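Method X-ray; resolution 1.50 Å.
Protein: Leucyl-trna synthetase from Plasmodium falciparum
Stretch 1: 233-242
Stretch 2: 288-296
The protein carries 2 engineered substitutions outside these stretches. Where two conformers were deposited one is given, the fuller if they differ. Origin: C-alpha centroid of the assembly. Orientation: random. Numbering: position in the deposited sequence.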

ATOM      1  N   SER A 233      -3.711   7.804   9.450  1.00 20.07           N
ATOM      2  CA  SER A 233      -2.413   7.731  10.104  1.00 19.45           C
ATOM      3  C   SER A 233      -2.137   8.989  10.956  1.00 19.30           C
ATOM      4  O   SER A 233      -2.504  10.108  10.547  1.00 23.32           O
ATOM      5  N   LYS A 234      -1.551   8.763  12.119  1.00 19.27           N
ATOM      6  CA  LYS A 234      -1.159   9.814  13.034  1.00 19.25           C
ATOM      7  C   LYS A 234      -0.212  10.791  12.328  1.00 18.38           C
ATOM      8  O   LYS A 234      -0.369  12.064  12.452  1.00 22.93           O
ATOM      9  N   ILE A 235       0.820  10.237  11.692  1.00 19.17           N
ATOM     10  CA  ILE A 235       1.796  11.017  10.879  1.00 18.88           C
ATOM     11  C   ILE A 235       1.511  10.893   9.400  1.00 20.55           C
ATOM     12  O   ILE A 235       0.862   9.904   8.934  1.00 24.10           O
ATOM     13  N   LYS A 236       1.988  11.842   8.623  1.00 22.70           N
ATOM     14  CA  LYS A 236       1.679  11.917   7.189  1.00 24.80           C
ATOM     15  C   LYS A 236       2.924  11.812   6.262  1.00 21.44           C
ATOM     16  O   LYS A 236       2.826  12.082   5.064  1.00 24.67           O
ATOM     17  N   ASN A 237       4.061  11.401   6.804  1.00 19.96           N
ATOM     18  CA  ASN A 237       5.265  11.203   6.009  1.00 19.13           C
ATOM     19  C   ASN A 237       5.662   9.743   5.886  1.00 20.51           C
ATOM     20  O   ASN A 237       6.740   9.316   6.285  1.00 22.89           O
ATOM     21  N   LEU A 238       4.750   8.977   5.286  1.00 19.22           N
ATOM     22  CA  LEU A 238       4.919   7.543   5.245  1.00 18.55           C
ATOM     23  C   LEU A 238       5.688   7.145   4.006  1.00 19.91           C
ATOM     24  O   LEU A 238       5.115   6.926   2.913  1.00 22.30           O
ATOM     25  N   TYR A 239       6.994   7.076   4.139  1.00 20.43           N
ATOM     26  CA  TYR A 239       7.827   6.837   2.986  1.00 18.90           C
ATOM     27  C   TYR A 239       7.592   5.409   2.529  1.00 19.96           C
ATOM     28  O   TYR A 239       7.384   4.509   3.385  1.00 20.74           O
ATOM     29  N   ILE A 240       7.742   5.226   1.229  1.00 19.20           N
ATOM     30  CA  ILE A 240       7.709   3.857   0.654  1.00 18.76           C
ATOM     31  C   ILE A 240       9.051   3.184   0.911  1.00 19.92           C
ATOM     32  O   ILE A 240      10.106   3.688   0.485  1.00 21.42           O
ATOM     33  N   LEU A 241       9.029   1.984   1.521  1.00 20.02           N
ATOM     34  CA  LEU A 241      10.201   1.208   1.791  1.00 18.85           C
ATOM     35  C   LEU A 241      10.121  -0.184   1.148  1.00 20.07           C
ATOM     36  O   LEU A 241       9.017  -0.651   0.951  1.00 21.03           O
ATOM     37  N   PRO A 242      11.256  -0.782   0.832  1.00 18.34           N
ATOM     38  CA  PRO A 242      11.248  -2.100   0.178  1.00 19.35           C
ATOM     39  C   PRO A 242      11.109  -3.269   1.151  1.00 21.23           C
ATOM     40  O   PRO A 242      11.794  -3.340   2.143  1.00 22.30           O
ATOM     41  N   GLU A 288      17.731  10.195   7.253  1.00 31.60           N
ATOM     42  CA  GLU A 288      16.732  10.971   7.981  1.00 29.16           C
ATOM     43  C   GLU A 288      15.279  10.545   7.729  1.00 32.67           C
ATOM     44  O   GLU A 288      14.393  10.920   8.496  1.00 33.79           O
ATOM     45  N   GLN A 289      15.037   9.801   6.659  1.00 28.33           N
ATOM     46  CA  GLN A 289      13.703   9.261   6.391  1.00 23.49           C
ATOM     47  C   GLN A 289      13.399   8.020   7.198  1.00 24.13           C
ATOM     48  O   GLN A 289      12.247   7.636   7.197  1.00 26.04           O
ATOM     49  N   LEU A 290      14.380   7.438   7.892  1.00 23.66           N
ATOM     50  CA  LEU A 290      14.198   6.123   8.514  1.00 25.51           C
ATOM     51  C   LEU A 290      13.855   6.212   9.988  1.00 26.06           C
ATOM     52  O   LEU A 290      13.939   5.229  10.677  1.00 31.70           O
ATOM     53  N   LYS A 291      13.465   7.394  10.475  1.00 24.92           N
ATOM     54  CA  LYS A 291      13.270   7.579  11.918  1.00 24.08           C
ATOM     55  C   LYS A 291      11.807   7.718  12.345  1.00 25.97           C
ATOM     56  O   LYS A 291      11.560   8.175  13.466  1.00 24.93           O
ATOM     57  N   ASN A 292      10.843   7.278  11.518  1.00 24.64           N
ATOM     58  CA  ASN A 292       9.443   7.555  11.839  1.00 22.77           C
ATOM     59  C   ASN A 292       9.031   6.590  12.943  1.00 22.65           C
ATOM     60  O   ASN A 292       9.299   5.362  12.848  1.00 25.04           O
ATOM     61  N   ASN A 293       8.353   7.122  13.949  1.00 21.09           N
ATOM     62  CA  ASN A 293       7.756   6.345  15.052  0.50 18.97           C
ATOM     63  C   ASN A 293       6.406   5.817  14.646  1.00 18.91           C
ATOM     64  O   ASN A 293       5.640   6.533  13.989  1.00 20.94           O
ATOM     65  N   SER A 294       6.105   4.578  15.072  1.00 21.51           N
ATOM     66  CA  SER A 294       4.789   3.951  14.921  1.00 19.56           C
ATOM     67  C   SER A 294       4.075   3.924  16.263  1.00 21.36           C
ATOM     68  O   SER A 294       4.571   3.309  17.182  1.00 23.90           O
ATOM     69  N   GLU A 295       2.957   4.637  16.388  1.00 21.15           N
ATOM     70  CA  GLU A 295       2.236   4.712  17.629  1.00 21.52           C
ATOM     71  C   GLU A 295       1.518   3.348  17.792  1.00 24.18           C
ATOM     72  O   GLU A 295       0.753   3.001  16.943  1.00 22.32           O
ATOM     73  N   SER A 296       1.825   2.646  18.864  1.00 24.06           N
ATOM     74  CA  SER A 296       1.225   1.302  19.112  1.00 21.81           C
ATOM     75  C   SER A 296      -0.264   1.461  19.388  1.00 22.45           C
ATOM     76  O   SER A 296      -0.702   2.314  20.192  1.00 24.17           O
TER

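Side-chain packing between 233-242 and 288-296, two segments of one chain that bury 446 Å² between them, counting both sides. The shortest polar contact is a salt bridge near the ends where K234 and E295 pair: K234 NZ donates to E295 OE1 at 2.6 Å. K234 reaches it with chi1 to chi4 of t, t, p, t, and E295 meets it with chi1 t and chi2 p; both CA-to-CB bonds point toward the opposing stretch. Farther along, N292 and N237 form a two-point amide contact. N292 ND2 donates to the backbone O of N237 at 2.8 Å, while N237 ND2 makes a weak bond to N292 OD1 at 3.0 Å, its N-H...acceptor angle only 121°. The CA-to-CB bonds of N292 (chi1 m) and N237 (chi1 p) both point toward the other stretch, and the weak bond links their two carboxamides directly; N292 ND2 is also hydrogen-bonded elsewhere in the structure.

Around this polar centre, apolar carbons and side-chain amides pack together. I235, chi1 p and chi2 t, points inward and extends CD1 to 3.8 Å from N292 CB and 3.7 Å from N293 O, so that its methyl packs beside the N292 side chain. Y239 (chi1 m) also points in. Q289, with chi1 m and chi2 t, leaves its backbone sideways and lies over one face of the tyrosine ring: its CG sits 4.1 Å from the centroid of the Y239 ring, 12° off the normal, a CH-pi contact, and its NE2 comes to 3.3 Å from Y239 CD1 over the same face. N292 ND2 approaches the ring obliquely, 3.9 Å from Y239 CD2. Beyond the tyrosine, L241 and L290, both m, t, start sideways and away respectively, yet their ends turn back so that L241 CD2 meets L290 CD2 at 4.2 Å, an apolar contact between two buried residues.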

ATOM      1  CB  SER A 233      -1.314   7.543   9.065  1.00 20.70           C
ATOM      2  OG  SER A 233      -1.254   8.600   8.108  1.00 20.17           O
ATOM      3  CB  LYS A 234      -0.440   9.235  14.255  1.00 20.75           C
ATOM      4  CG  LYS A 234      -0.163  10.321  15.303  1.00 23.51           C
ATOM      5  CD  LYS A 234       0.433   9.821  16.580  1.00 30.14           C
ATOM      6  CE  LYS A 234       1.908   9.627  16.450  1.00 32.21           C
ATOM      7  NZ  LYS A 234       2.534   9.583  17.788  1.00 31.97           N
ATOM      8  CB  ILE A 235       3.262  10.629  11.179  1.00 20.55           C
ATOM      9  CG1 ILE A 235       3.598   9.182  10.775  1.00 22.86           C
ATOM     10  CG2 ILE A 235       3.565  10.866  12.634  1.00 25.00           C
ATOM     11  CD1 ILE A 235       4.990   8.723  11.117  1.00 22.17           C
ATOM     12  CB  LYS A 236       0.855  13.198   6.875  1.00 25.09           C
ATOM     13  CG  LYS A 236      -0.390  13.424   7.722  1.00 21.67           C
ATOM     14  CD  LYS A 236      -1.424  12.255   7.623  1.00 22.25           C
ATOM     15  CE  LYS A 236      -2.661  12.538   8.499  1.00 20.90           C
ATOM     16  NZ  LYS A 236      -3.627  11.431   8.462  1.00 20.92           N
ATOM     17  CB  ASN A 237       6.440  12.059   6.550  1.00 22.27           C
ATOM     18  CG  ASN A 237       6.875  11.665   7.933  1.00 23.05           C
ATOM     19  OD1 ASN A 237       6.036  11.383   8.774  1.00 28.71           O
ATOM     20  ND2 ASN A 237       8.188  11.725   8.220  1.00 26.42           N
ATOM     21  CB  LEU A 238       3.528   6.904   5.238  1.00 17.67           C
ATOM     22  CG  LEU A 238       2.521   7.437   6.223  1.00 19.30           C
ATOM     23  CD1 LEU A 238       1.180   6.642   6.123  1.00 19.85           C
ATOM     24  CD2 LEU A 238       3.041   7.350   7.621  1.00 24.32           C
ATOM     25  CB  TYR A 239       9.291   7.100   3.307  1.00 19.44           C
ATOM     26  CG  TYR A 239       9.485   8.539   3.762  1.00 20.30           C
ATOM     27  CD1 TYR A 239       9.251   9.589   2.908  1.00 24.06           C
ATOM     28  CD2 TYR A 239       9.807   8.808   5.074  1.00 21.70           C
ATOM     29  CE1 TYR A 239       9.401  10.905   3.376  1.00 23.59           C
ATOM     30  CE2 TYR A 239       9.992  10.126   5.526  1.00 22.82           C
ATOM     31  CZ  TYR A 239       9.730  11.135   4.664  1.00 24.43           C
ATOM     32  OH  TYR A 239       9.914  12.444   5.132  1.00 33.89           O
ATOM     33  CB  ILE A 240       7.341   3.826  -0.815  1.00 18.49           C
ATOM     34  CG1 ILE A 240       5.943   4.356  -0.984  1.00 20.53           C
ATOM     35  CG2 ILE A 240       7.407   2.389  -1.359  1.00 18.03           C
ATOM     36  CD1 ILE A 240       5.402   4.472  -2.383  1.00 20.25           C
ATOM     37  CB  LEU A 241      10.390   1.024   3.286  1.00 20.00           C
ATOM     38  CG  LEU A 241      10.602   2.221   4.212  1.00 18.49           C
ATOM     39  CD1 LEU A 241      10.796   1.728   5.628  1.00 23.23           C
ATOM     40  CD2 LEU A 241      11.823   2.985   3.762  1.00 21.24           C
ATOM     41  CB  PRO A 242      12.586  -2.138  -0.522  1.00 22.35           C
ATOM     42  CG  PRO A 242      13.482  -1.370   0.397  1.00 22.31           C
ATOM     43  CD  PRO A 242      12.630  -0.230   0.906  1.00 21.49           C
ATOM     44  CB  GLU A 288      16.898  12.460   7.688  1.00 32.84           C
ATOM     45  CG  GLU A 288      16.741  12.817   6.209  1.00 35.90           C
ATOM     46  CD  GLU A 288      18.062  13.219   5.568  1.00 45.25           C
ATOM     47  OE1 GLU A 288      19.087  12.483   5.750  1.00 44.37           O
ATOM     48  OE2 GLU A 288      18.054  14.258   4.860  1.00 66.86           O
ATOM     49  CB  GLN A 289      13.541   8.911   4.910  1.00 26.75           C
ATOM     50  CG  GLN A 289      13.694  10.092   3.969  1.00 29.06           C
ATOM     51  CD  GLN A 289      13.524   9.701   2.526  1.00 30.14           C
ATOM     52  OE1 GLN A 289      14.436   9.164   1.921  1.00 35.04           O
ATOM     53  NE2 GLN A 289      12.363   9.978   1.960  1.00 37.82           N
ATOM     54  CB  LEU A 290      15.442   5.277   8.339  1.00 24.36           C
ATOM     55  CG  LEU A 290      15.963   5.157   6.934  1.00 26.04           C
ATOM     56  CD1 LEU A 290      17.202   4.314   6.943  1.00 27.28           C
ATOM     57  CD2 LEU A 290      14.943   4.525   6.024  1.00 24.88           C
ATOM     58  CB  LYS A 291      14.090   8.766  12.416  1.00 26.43           C
ATOM     59  CG  LYS A 291      15.590   8.608  12.186  1.00 27.30           C
ATOM     60  CD  LYS A 291      16.367   9.867  12.616  1.00 30.92           C
ATOM     61  CE  LYS A 291      17.727   9.967  11.945  1.00 43.72           C
ATOM     62  NZ  LYS A 291      18.530   8.713  12.009  1.00 55.31           N
ATOM     63  CB  ASN A 292       8.493   7.321  10.654  1.00 22.81           C
ATOM     64  CG  ASN A 292       8.637   8.320   9.555  1.00 24.39           C
ATOM     65  OD1 ASN A 292       9.301   9.407   9.749  1.00 25.60           O
ATOM     66  ND2 ASN A 292       8.025   8.059   8.419  1.00 26.26           N
ATOM     67  CB  ASN A 293       7.532   7.249  16.283  0.50 22.14           C
ATOM     68  CG  ASN A 293       7.107   6.471  17.523  0.50 23.21           C
ATOM     69  OD1 ASN A 293       7.930   5.865  18.198  0.50 35.04           O
ATOM     70  ND2 ASN A 293       5.817   6.459  17.803  0.50 26.25           N
ATOM     71  CB  SER A 294       5.044   2.556  14.463  1.00 18.72           C
ATOM     72  OG  SER A 294       3.792   1.816  14.450  1.00 20.67           O
ATOM     73  CB  GLU A 295       1.198   5.813  17.599  1.00 25.05           C
ATOM     74  CG  GLU A 295       0.494   6.042  18.918  1.00 30.05           C
ATOM     75  CD  GLU A 295       1.353   6.746  19.939  1.00 31.88           C
ATOM     76  OE1 GLU A 295       2.067   7.732  19.570  1.00 37.29           O
ATOM     77  OE2 GLU A 295       1.315   6.293  21.110  1.00 40.57           O
ATOM     78  CB  SER A 296       1.919   0.637  20.281  1.00 20.73           C
ATOM     79  OG  SER A 296       1.474  -0.718  20.409  1.00 24.50           O
TER